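Crov588 (Cafeteriavirus, PDB 6NYR) is of unknown function but folds as a circular leucine-rich-repeat protein built of FNIP repeats, a kind of scaffold that in other proteins commonly serves protein binding. Local coordinates at residues E8-F13 with K32-F38; F42-H48 with F65-F71; F636-E642 with I661-D667. The contacts are given in a common frame with arbitrary orientation. Residue numbers count along the deposited sequence, not the author numbering.

Contact 1 of 3, residues E8-F13 with K32-F38; sequences ETILTF and KIDTIEF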
loop_
_atom_site.group_PDB
_atom_site.type_symbol
_atom_site.label_atom_id
_atom_site.label_comp_id
_atom_site.label_asym_id
_atom_site.label_seq_id
_atom_site.Cartn_x
_atom_site.Cartn_y
_atom_site.Cartn_z
ATOM N N GLU A 8 -15.259 -1.755 14.442
ATOM C CA GLU A 8 -15.050 -0.766 15.503
ATOM C C GLU A 8 -16.330 0.002 15.785
ATOM O O GLU A 8 -17.296 -0.580 16.286
ATOM C CB GLU A 8 -13.848 0.143 15.149
ATOM C CG GLU A 8 -12.519 -0.606 15.239
ATOM C CD GLU A 8 -11.335 0.161 14.658
ATOM O OE1 GLU A 8 -11.557 1.069 13.825
ATOM O OE2 GLU A 8 -10.172 -0.176 15.001
ATOM N N THR A 9 -16.338 1.292 15.511
ATOM C CA THR A 9 -17.535 2.107 15.670
ATOM C C THR A 9 -18.299 2.357 14.376
ATOM O O THR A 9 -19.446 2.817 14.414
ATOM C CB THR A 9 -17.234 3.449 16.352
ATOM O OG1 THR A 9 -16.360 4.199 15.499
ATOM C CG2 THR A 9 -16.585 3.250 17.719
ATOM N N ILE A 10 -17.681 2.073 13.241
ATOM C CA ILE A 10 -18.224 2.422 11.936
ATOM C C ILE A 10 -19.029 1.246 11.394
ATOM O O ILE A 10 -18.507 0.139 11.221
ATOM C CB ILE A 10 -17.105 2.830 10.962
ATOM C CG1 ILE A 10 -16.295 3.980 11.567
ATOM C CG2 ILE A 10 -17.681 3.207 9.607
ATOM C CD1 ILE A 10 -15.286 4.605 10.625
ATOM N N LEU A 11 -20.307 1.488 11.131
ATOM C CA LEU A 11 -21.146 0.593 10.345
ATOM C C LEU A 11 -21.141 1.051 8.889
ATOM O O LEU A 11 -21.420 2.220 8.600
ATOM C CB LEU A 11 -22.578 0.561 10.880
ATOM C CG LEU A 11 -23.553 -0.319 10.109
ATOM C CD1 LEU A 11 -24.681 -0.811 11.012
ATOM C CD2 LEU A 11 -24.141 0.430 8.912
ATOM N N THR A 12 -20.830 0.131 7.977
ATOM C CA THR A 12 -20.781 0.407 6.548
ATOM C C THR A 12 -21.813 -0.468 5.852
ATOM O O THR A 12 -21.730 -1.698 5.923
ATOM C CB THR A 12 -19.383 0.135 5.983
ATOM O OG1 THR A 12 -18.404 0.873 6.728
ATOM C CG2 THR A 12 -19.306 0.533 4.513
ATOM N N PHE A 13 -22.774 0.157 5.177
ATOM C CA PHE A 13 -23.707 -0.596 4.357
ATOM C C PHE A 13 -23.016 -1.077 3.078
ATOM O O PHE A 13 -21.906 -0.655 2.741
ATOM C CB PHE A 13 -24.930 0.243 4.005
ATOM C CG PHE A 13 -25.912 0.387 5.129
ATOM C CD1 PHE A 13 -25.773 1.397 6.063
ATOM C CD2 PHE A 13 -26.982 -0.485 5.246
ATOM C CE1 PHE A 13 -26.683 1.537 7.093
ATOM C CE2 PHE A 13 -27.892 -0.351 6.277
ATOM C CZ PHE A 13 -27.741 0.660 7.202
ATOM N N LYS A 32 -22.306 0.885 20.338
ATOM C CA LYS A 32 -20.873 0.973 20.072
ATOM C C LYS A 32 -20.551 1.555 18.698
ATOM O O LYS A 32 -19.371 1.660 18.353
ATOM C CB LYS A 32 -20.198 -0.394 20.232
ATOM C CG LYS A 32 -18.716 -0.311 20.692
ATOM C CD LYS A 32 -18.521 0.628 21.900
ATOM C CE LYS A 32 -17.494 0.099 22.902
ATOM N NZ LYS A 32 -16.285 0.971 23.022
ATOM N N ILE A 33 -21.552 1.928 17.899
ATOM C CA ILE A 33 -21.312 2.498 16.575
ATOM C C ILE A 33 -21.512 4.005 16.652
ATOM O O ILE A 33 -22.532 4.486 17.165
ATOM C CB ILE A 33 -22.223 1.875 15.501
ATOM C CG1 ILE A 33 -23.696 2.197 15.754
ATOM C CG2 ILE A 33 -21.997 0.364 15.432
ATOM C CD1 ILE A 33 -24.627 1.678 14.652
ATOM N N ASP A 34 -20.525 4.748 16.152
ATOM C CA ASP A 34 -20.579 6.200 16.101
ATOM C C ASP A 34 -21.014 6.740 14.750
ATOM O O ASP A 34 -21.608 7.823 14.684
ATOM C CB ASP A 34 -19.189 6.793 16.383
ATOM C CG ASP A 34 -18.892 6.941 17.846
ATOM O OD1 ASP A 34 -19.820 7.282 18.611
ATOM O OD2 ASP A 34 -17.720 6.738 18.236
ATOM N N THR A 35 -20.727 6.010 13.679
ATOM C CA THR A 35 -20.871 6.530 12.333
ATOM C C THR A 35 -21.637 5.546 11.464
ATOM O O THR A 35 -21.669 4.342 11.725
ATOM C CB THR A 35 -19.500 6.799 11.700
ATOM O OG1 THR A 35 -19.026 5.601 11.075
ATOM C CG2 THR A 35 -18.491 7.221 12.761
ATOM N N ILE A 36 -22.254 6.088 10.419
ATOM C CA ILE A 36 -22.836 5.294 9.346
ATOM C C ILE A 36 -22.123 5.685 8.060
ATOM O O ILE A 36 -21.954 6.877 7.778
ATOM C CB ILE A 36 -24.353 5.512 9.210
ATOM C CG1 ILE A 36 -25.084 4.971 10.435
ATOM C CG2 ILE A 36 -24.860 4.837 7.938
ATOM C CD1 ILE A 36 -26.557 5.323 10.469
ATOM N N GLU A 37 -21.707 4.690 7.286
ATOM C CA GLU A 37 -21.145 4.908 5.960
ATOM C C GLU A 37 -22.118 4.355 4.927
ATOM O O GLU A 37 -22.397 3.152 4.914
ATOM C CB GLU A 37 -19.778 4.243 5.816
ATOM C CG GLU A 37 -18.657 4.948 6.560
ATOM C CD GLU A 37 -17.301 4.324 6.289
ATOM O OE1 GLU A 37 -17.257 3.267 5.622
ATOM O OE2 GLU A 37 -16.282 4.893 6.734
ATOM N N PHE A 38 -22.643 5.234 4.086
ATOM C CA PHE A 38 -23.482 4.842 2.966
ATOM C C PHE A 38 -22.639 4.754 1.698
ATOM O O PHE A 38 -21.544 5.318 1.607
ATOM C CB PHE A 38 -24.627 5.834 2.772
ATOM C CG PHE A 38 -25.687 5.752 3.838
ATOM C CD1 PHE A 38 -26.601 4.709 3.845
ATOM C CD2 PHE A 38 -25.774 6.718 4.825
ATOM C CE1 PHE A 38 -27.581 4.631 4.820
ATOM C CE2 PHE A 38 -26.753 6.646 5.804
ATOM C CZ PHE A 38 -27.655 5.600 5.801
#
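Phe-13 lies beside Phe-38 with the two ring planes only 5° apart, but the centroids are 5.3 Å apart and slid, so the rings barely overlap; the closest atoms, Phe-13 CD1 and Phe-38 CE1, are 3.9 Å apart. The edge of the Phe-13 ring also meets Ile-36, with CE1 of Phe-13 3.9 Å from CG2 of Ile-36. Just before these rings in the chain, strands 10-12 and 35-37 run parallel, their axes 4.8 Å apart at closest approach and 22° from alignment. Hydrogen bonds alternate as in a parallel sheet: Leu-11 N gives to Thr-35 O (3.2 Å), Glu-37 N to Leu-11 O (2.8 Å) and Phe-13 N to Glu-37 O (3.0 Å). Leu-11 and Ile-36 share one face and both touch Leu-28 of helix 25-28, which links the strands in a beta-alpha-beta unit. Ile-10, Thr-12, Thr-35 and Glu-37 share the opposite, partly exposed face. There the hydroxyl OG1 of Thr-12 donates to Glu-37 OE1 at 2.9 Å, while CG2 of Ile-10 lies 3.1 Å from Thr-35 OG1 and 3.5 Å from Glu-37 CD, the carboxylate carbon. Before the strand, Thr-9 CG2 approaches Asp-34 OD2 to 3.7 Å, but the carboxylate of Asp-34 is paired by a salt bridge with Lys-55 of the next coil. The strand pair is thus two-sided: backbone hydrogen bonds join the strands, aliphatic and aromatic groups fill the inner face, and on the other face a Thr-12/Glu-37 hydrogen bond, not a salt bridge, links them beside the CG2 methyl of Ile-10.

Contact 2 of 3, residues F42-H48 with F65-F71; sequences FNQEIDH and FNKDVNF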
loop_
_atom_site.group_PDB
_atom_site.type_symbol
_atom_site.label_atom_id
_atom_site.label_comp_id
_atom_site.label_asym_id
_atom_site.label_seq_id
_atom_site.Cartn_x
_atom_site.Cartn_y
_atom_site.Cartn_z
ATOM N N PHE A 42 -27.253 3.766 -2.356
ATOM C CA PHE A 42 -28.270 4.125 -1.377
ATOM C C PHE A 42 -28.937 5.444 -1.752
ATOM O O PHE A 42 -28.272 6.463 -1.956
ATOM C CB PHE A 42 -27.662 4.229 0.024
ATOM C CG PHE A 42 -28.642 4.677 1.068
ATOM C CD1 PHE A 42 -29.606 3.806 1.549
ATOM C CD2 PHE A 42 -28.604 5.968 1.568
ATOM C CE1 PHE A 42 -30.516 4.216 2.507
ATOM C CE2 PHE A 42 -29.508 6.382 2.529
ATOM C CZ PHE A 42 -30.465 5.504 2.998
ATOM N N ASN A 43 -30.271 5.421 -1.833
ATOM C CA ASN A 43 -31.063 6.605 -2.150
ATOM C C ASN A 43 -32.449 6.433 -1.522
ATOM O O ASN A 43 -33.454 6.201 -2.192
ATOM C CB ASN A 43 -31.145 6.822 -3.663
ATOM C CG ASN A 43 -31.696 8.185 -4.031
ATOM O OD1 ASN A 43 -31.658 9.118 -3.231
ATOM N ND2 ASN A 43 -32.211 8.307 -5.246
ATOM N N GLN A 44 -32.507 6.558 -0.197
ATOM C CA GLN A 44 -33.751 6.425 0.549
ATOM C C GLN A 44 -33.796 7.504 1.626
ATOM O O GLN A 44 -32.762 8.039 2.037
ATOM C CB GLN A 44 -33.880 5.035 1.186
ATOM C CG GLN A 44 -33.839 3.878 0.196
ATOM C CD GLN A 44 -35.027 3.845 -0.741
ATOM O OE1 GLN A 44 -36.103 4.347 -0.416
ATOM N NE2 GLN A 44 -34.835 3.257 -1.917
ATOM N N GLU A 45 -35.009 7.820 2.081
ATOM C CA GLU A 45 -35.184 8.794 3.152
ATOM C C GLU A 45 -34.353 8.406 4.369
ATOM O O GLU A 45 -34.148 7.223 4.656
ATOM C CB GLU A 45 -36.659 8.888 3.552
ATOM C CG GLU A 45 -37.608 9.299 2.439
ATOM C CD GLU A 45 -37.470 10.759 2.060
ATOM O OE1 GLU A 45 -37.098 11.570 2.936
ATOM O OE2 GLU A 45 -37.726 11.097 0.886
ATOM N N ILE A 46 -33.854 9.416 5.079
ATOM C CA ILE A 46 -33.121 9.182 6.317
ATOM C C ILE A 46 -33.566 10.156 7.400
ATOM O O ILE A 46 -32.950 10.236 8.471
ATOM C CB ILE A 46 -31.601 9.289 6.093
ATOM C CG1 ILE A 46 -31.213 10.690 5.605
ATOM C CG2 ILE A 46 -31.129 8.255 5.080
ATOM C CD1 ILE A 46 -30.431 11.495 6.618
ATOM N N ASP A 47 -34.652 10.883 7.141
ATOM C CA ASP A 47 -35.097 11.937 8.046
ATOM C C ASP A 47 -35.294 11.428 9.471
ATOM O O ASP A 47 -34.480 11.717 10.354
ATOM C CB ASP A 47 -36.398 12.569 7.534
ATOM C CG ASP A 47 -36.164 13.840 6.730
ATOM O OD1 ASP A 47 -35.157 14.534 6.987
ATOM O OD2 ASP A 47 -36.994 14.154 5.850
ATOM N N HIS A 48 -36.365 10.672 9.710
ATOM C CA HIS A 48 -36.716 10.228 11.051
ATOM C C HIS A 48 -36.278 8.797 11.331
ATOM O O HIS A 48 -36.819 8.156 12.239
ATOM C CB HIS A 48 -38.221 10.364 11.278
ATOM C CG HIS A 48 -38.728 11.763 11.137
ATOM N ND1 HIS A 48 -39.182 12.277 9.943
ATOM C CD2 HIS A 48 -38.848 12.758 12.047
ATOM C CE1 HIS A 48 -39.564 13.529 10.124
ATOM N NE2 HIS A 48 -39.373 13.845 11.392
ATOM N N PHE A 65 -27.443 9.484 -3.607
ATOM C CA PHE A 65 -28.445 10.039 -2.707
ATOM C C PHE A 65 -28.801 11.470 -3.095
ATOM O O PHE A 65 -27.921 12.327 -3.222
ATOM C CB PHE A 65 -27.902 9.987 -1.273
ATOM C CG PHE A 65 -28.796 10.607 -0.244
ATOM C CD1 PHE A 65 -29.877 9.909 0.258
ATOM C CD2 PHE A 65 -28.537 11.879 0.245
ATOM C CE1 PHE A 65 -30.697 10.468 1.216
ATOM C CE2 PHE A 65 -29.354 12.446 1.204
ATOM C CZ PHE A 65 -30.437 11.736 1.692
ATOM N N ASN A 66 -30.104 11.723 -3.289
ATOM C CA ASN A 66 -30.621 13.090 -3.389
ATOM C C ASN A 66 -32.058 13.107 -2.854
ATOM O O ASN A 66 -33.038 13.202 -3.595
ATOM C CB ASN A 66 -30.573 13.651 -4.814
ATOM C CG ASN A 66 -30.853 15.154 -4.855
ATOM O OD1 ASN A 66 -30.835 15.827 -3.820
ATOM N ND2 ASN A 66 -31.108 15.680 -6.051
ATOM N N LYS A 67 -32.187 13.009 -1.536
ATOM C CA LYS A 67 -33.464 13.175 -0.859
ATOM C C LYS A 67 -33.441 14.460 -0.041
ATOM O O LYS A 67 -32.396 14.860 0.481
ATOM C CB LYS A 67 -33.770 11.988 0.064
ATOM C CG LYS A 67 -33.849 10.643 -0.633
ATOM C CD LYS A 67 -34.908 10.637 -1.720
ATOM C CE LYS A 67 -35.120 9.237 -2.272
ATOM N NZ LYS A 67 -35.989 9.241 -3.482
ATOM N N ASP A 68 -34.600 15.108 0.076
ATOM C CA ASP A 68 -34.716 16.237 0.992
ATOM C C ASP A 68 -34.447 15.759 2.412
ATOM O O ASP A 68 -34.959 14.721 2.839
ATOM C CB ASP A 68 -36.096 16.881 0.889
ATOM C CG ASP A 68 -36.319 17.558 -0.448
ATOM O OD1 ASP A 68 -36.094 16.909 -1.491
ATOM O OD2 ASP A 68 -36.715 18.745 -0.455
ATOM N N VAL A 69 -33.616 16.505 3.132
ATOM C CA VAL A 69 -33.155 16.132 4.463
ATOM C C VAL A 69 -33.344 17.345 5.364
ATOM O O VAL A 69 -32.619 18.338 5.230
ATOM C CB VAL A 69 -31.690 15.679 4.455
ATOM C CG1 VAL A 69 -31.227 15.330 5.856
ATOM C CG2 VAL A 69 -31.504 14.487 3.515
ATOM N N ASN A 70 -34.316 17.274 6.272
ATOM C CA ASN A 70 -34.628 18.408 7.125
ATOM C C ASN A 70 -34.735 18.088 8.609
ATOM O O ASN A 70 -34.988 19.005 9.400
ATOM C CB ASN A 70 -35.942 19.065 6.665
ATOM C CG ASN A 70 -35.777 19.874 5.397
ATOM O OD1 ASN A 70 -35.459 21.062 5.446
ATOM N ND2 ASN A 70 -35.984 19.231 4.253
ATOM N N PHE A 71 -34.562 16.831 9.016
ATOM C CA PHE A 71 -34.741 16.451 10.410
ATOM C C PHE A 71 -33.612 15.536 10.877
ATOM O O PHE A 71 -33.825 14.419 11.344
ATOM C CB PHE A 71 -36.108 15.796 10.613
ATOM C CG PHE A 71 -37.254 16.754 10.490
ATOM C CD1 PHE A 71 -37.473 17.705 11.471
ATOM C CD2 PHE A 71 -38.103 16.718 9.399
ATOM C CE1 PHE A 71 -38.515 18.599 11.372
ATOM C CE2 PHE A 71 -39.152 17.613 9.291
ATOM C CZ PHE A 71 -39.358 18.555 10.281
#
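Phe-42 and Phe-65 adopt the same t rotamer (chi1 177° and 176°), which lays one ring beside the other with Phe-42 CE2 4.2 Å from Phe-65 CD1. Asn-43 and Asn-66 likewise share t; this turns OD1 of Asn-43 to accept from Asn-66 N at 3.0 Å, and OD1 of Asn-66 passes the same bond on to Asn-86 N. Asp-47, with chi1 at -96° between wells, takes two amides on OD1: Asn-70 N at 3.0 Å and Phe-71 N at 3.1 Å. Lys-67 is bent at its base (m, m) and extended beyond (t, t), so its methylenes lie over the other loop, CE 3.5 Å from Asn-43 O. Inside, Ile-46 CD1 meets Val-69 CG1 at 4.0 Å; outside, CB of Phe-71 makes a CH-pi contact over the His-48 ring. These loops, which run within 8° of each other, follow strands 35-37 and 56-58; Phe-42 stacks on Phe-38 and Phe-65 on Phe-59, and beyond them Val-69 N makes a weak hydrogen bond to Glu-91 of helix 89-93.

Contact 3 of 3, residues F636-E642 with I661-D667; sequences FNQELTE and IILKNID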
loop_
_atom_site.group_PDB
_atom_site.type_symbol
_atom_site.label_atom_id
_atom_site.label_comp_id
_atom_site.label_asym_id
_atom_site.label_seq_id
_atom_site.Cartn_x
_atom_site.Cartn_y
_atom_site.Cartn_z
ATOM N N PHE A 636 -22.294 -25.057 -6.833
ATOM C CA PHE A 636 -22.911 -25.915 -5.831
ATOM C C PHE A 636 -24.420 -25.695 -5.804
ATOM O O PHE A 636 -24.893 -24.567 -5.626
ATOM C CB PHE A 636 -22.332 -25.647 -4.445
ATOM C CG PHE A 636 -22.977 -26.459 -3.354
ATOM C CD1 PHE A 636 -22.645 -27.791 -3.172
ATOM C CD2 PHE A 636 -23.923 -25.892 -2.517
ATOM C CE1 PHE A 636 -23.239 -28.540 -2.169
ATOM C CE2 PHE A 636 -24.520 -26.634 -1.516
ATOM C CZ PHE A 636 -24.177 -27.960 -1.341
ATOM N N ASN A 637 -25.170 -26.778 -5.971
ATOM C CA ASN A 637 -26.610 -26.708 -6.204
ATOM C C ASN A 637 -27.298 -27.896 -5.536
ATOM O O ASN A 637 -27.949 -28.722 -6.178
ATOM C CB ASN A 637 -26.881 -26.677 -7.706
ATOM C CG ASN A 637 -28.216 -26.060 -8.051
ATOM O OD1 ASN A 637 -28.680 -25.142 -7.372
ATOM N ND2 ASN A 637 -28.849 -26.561 -9.107
ATOM N N GLN A 638 -27.167 -28.007 -4.216
ATOM C CA GLN A 638 -27.747 -29.111 -3.465
ATOM C C GLN A 638 -28.504 -28.581 -2.255
ATOM O O GLN A 638 -28.123 -27.573 -1.656
ATOM C CB GLN A 638 -26.671 -30.106 -2.998
ATOM C CG GLN A 638 -25.857 -30.751 -4.114
ATOM C CD GLN A 638 -26.710 -31.596 -5.042
ATOM O OE1 GLN A 638 -26.699 -31.403 -6.255
ATOM N NE2 GLN A 638 -27.450 -32.544 -4.473
ATOM N N GLU A 639 -29.586 -29.273 -1.903
ATOM C CA GLU A 639 -30.360 -28.908 -0.729
ATOM C C GLU A 639 -29.568 -29.198 0.541
ATOM O O GLU A 639 -29.086 -30.316 0.748
ATOM C CB GLU A 639 -31.681 -29.687 -0.697
ATOM C CG GLU A 639 -32.635 -29.406 -1.860
ATOM C CD GLU A 639 -33.834 -30.354 -1.872
ATOM O OE1 GLU A 639 -33.796 -31.375 -1.152
ATOM O OE2 GLU A 639 -34.809 -30.083 -2.603
ATOM N N LEU A 640 -29.425 -28.190 1.391
ATOM C CA LEU A 640 -28.906 -28.388 2.735
ATOM C C LEU A 640 -30.072 -28.507 3.708
ATOM O O LEU A 640 -31.059 -27.772 3.605
ATOM C CB LEU A 640 -27.989 -27.246 3.171
ATOM C CG LEU A 640 -26.629 -27.139 2.489
ATOM C CD1 LEU A 640 -25.950 -25.845 2.912
ATOM C CD2 LEU A 640 -25.759 -28.334 2.820
ATOM N N THR A 641 -29.953 -29.436 4.648
ATOM C CA THR A 641 -30.920 -29.602 5.722
ATOM C C THR A 641 -30.251 -29.230 7.038
ATOM O O THR A 641 -29.023 -29.233 7.158
ATOM C CB THR A 641 -31.446 -31.038 5.782
ATOM O OG1 THR A 641 -30.374 -31.931 6.105
ATOM C CG2 THR A 641 -32.055 -31.439 4.442
ATOM N N GLU A 642 -31.076 -28.898 8.032
ATOM C CA GLU A 642 -30.534 -28.440 9.307
ATOM C C GLU A 642 -29.817 -29.569 10.041
ATOM O O GLU A 642 -28.865 -29.313 10.788
ATOM C CB GLU A 642 -31.656 -27.848 10.163
ATOM C CG GLU A 642 -32.273 -26.596 9.537
ATOM C CD GLU A 642 -32.666 -25.532 10.546
ATOM O OE1 GLU A 642 -32.161 -25.564 11.687
ATOM O OE2 GLU A 642 -33.491 -24.659 10.193
ATOM N N ILE A 661 -32.627 -22.837 -3.798
ATOM C CA ILE A 661 -32.514 -24.290 -3.853
ATOM C C ILE A 661 -31.768 -24.828 -2.639
ATOM O O ILE A 661 -32.098 -25.899 -2.122
ATOM C CB ILE A 661 -31.826 -24.724 -5.163
ATOM C CG1 ILE A 661 -32.616 -24.244 -6.377
ATOM C CG2 ILE A 661 -31.674 -26.244 -5.185
ATOM C CD1 ILE A 661 -33.740 -25.158 -6.805
ATOM N N ILE A 662 -30.753 -24.099 -2.172
ATOM C CA ILE A 662 -29.927 -24.595 -1.078
ATOM C C ILE A 662 -30.661 -24.472 0.248
ATOM O O ILE A 662 -30.527 -25.330 1.127
ATOM C CB ILE A 662 -28.587 -23.838 -1.044
ATOM C CG1 ILE A 662 -27.865 -23.957 -2.385
ATOM C CG2 ILE A 662 -27.700 -24.359 0.082
ATOM C CD1 ILE A 662 -26.709 -22.982 -2.549
ATOM N N LEU A 663 -31.442 -23.408 0.410
ATOM C CA LEU A 663 -32.121 -23.110 1.662
ATOM C C LEU A 663 -33.602 -23.463 1.616
ATOM O O LEU A 663 -34.370 -23.009 2.473
ATOM C CB LEU A 663 -31.928 -21.634 2.013
ATOM C CG LEU A 663 -30.467 -21.180 2.038
ATOM C CD1 LEU A 663 -30.340 -19.717 2.438
ATOM C CD2 LEU A 663 -29.649 -22.058 2.980
ATOM N N LYS A 664 -34.011 -24.268 0.633
ATOM C CA LYS A 664 -35.395 -24.719 0.541
ATOM C C LYS A 664 -35.913 -25.198 1.890
ATOM O O LYS A 664 -36.980 -24.775 2.349
ATOM C CB LYS A 664 -35.493 -25.834 -0.502
ATOM C CG LYS A 664 -36.902 -26.241 -0.900
ATOM C CD LYS A 664 -36.888 -27.659 -1.475
ATOM C CE LYS A 664 -38.269 -28.133 -1.895
ATOM N NZ LYS A 664 -38.589 -27.761 -3.301
ATOM N N ASN A 665 -35.155 -26.077 2.545
ATOM C CA ASN A 665 -35.579 -26.733 3.779
ATOM C C ASN A 665 -34.907 -26.127 5.002
ATOM O O ASN A 665 -34.526 -26.849 5.929
ATOM C CB ASN A 665 -35.288 -28.231 3.707
ATOM C CG ASN A 665 -35.787 -28.862 2.421
ATOM O OD1 ASN A 665 -34.996 -29.308 1.586
ATOM N ND2 ASN A 665 -37.104 -28.916 2.261
ATOM N N ILE A 666 -34.734 -24.807 5.033
ATOM C CA ILE A 666 -34.047 -24.145 6.138
ATOM C C ILE A 666 -34.782 -22.849 6.449
ATOM O O ILE A 666 -34.804 -21.932 5.622
ATOM C CB ILE A 666 -32.572 -23.857 5.817
ATOM C CG1 ILE A 666 -31.779 -25.161 5.751
ATOM C CG2 ILE A 666 -31.972 -22.919 6.854
ATOM C CD1 ILE A 666 -30.403 -25.010 5.141
ATOM N N ASP A 667 -35.374 -22.769 7.638
ATOM C CA ASP A 667 -35.980 -21.528 8.113
ATOM C C ASP A 667 -34.851 -20.560 8.444
ATOM O O ASP A 667 -34.239 -20.641 9.513
ATOM C CB ASP A 667 -36.862 -21.793 9.328
ATOM C CG ASP A 667 -37.927 -20.725 9.519
ATOM O OD1 ASP A 667 -37.749 -19.601 9.003
ATOM O OD2 ASP A 667 -38.945 -21.010 10.189
#
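At the heart of this contact Ile-662, the last helical residue of helix 659-662, fills the space between Phe-636 and Leu-640. Its CD1 touches the edge of the Phe-636 ring, 4.0 Å from CD2, while its CG2 packs 3.6 Å from Leu-640 CD1. Its backbone joins in: Ile-662 O accepts a hydrogen bond from Leu-640 N at 3.1 Å, and Ile-662 CA makes a CA-H...O contact with Gln-638 O at 3.5 Å. Leu-640 reaches further along the chain as well, its CB lying 3.8 Å from Ile-666 CD1. Ile-666 is brought there by the type I turn from Leu-663 to Ile-666, closed by Ile-666 N to Leu-663 O at 3.1 Å. Glu-639 works on the exposed side. Its CG lies 3.6 Å from Ile-661 O, and its OE2 sits 3.4 Å from CD of Lys-664; OE2 and Lys-664 NZ stay 4.5 Å apart, beyond a salt bridge. Leu-640 rests on Leu-652 and Ile-662 on Ile-654, so both belong to the core backed by strand 651-655, and the ring of Phe-636 stacks on Phe-632. The loop 636-642 belongs to the last FNIP repeat, and the segment packed on it departs from the repeat pattern with a short helix and turn leading toward the outermost strand 674-678, consistent with the C-terminal cap of a leucine-rich-repeat coil.

From the N terminus, contact 1 comes first, closing a loop that contains helix 25-28 and pairs strands 10-12 and 35-37. The chain runs straight on from Phe-38 into contact 2, whose loop holds strand 56-58 and joins the outer turns of two successive coils; the two centres are 17 Å apart. Twenty-six further strands, 78-80 to 629-631, follow before contact 3 closes its loop round strand 651-655 and ties the last repeat to the C-terminal end. All three are in series, none nested or crossed. Because the coil curls into a ring, contact 3 returns to within 32 Å of contact 1, centre to centre, though their nearest atoms remain about 20 Å apart.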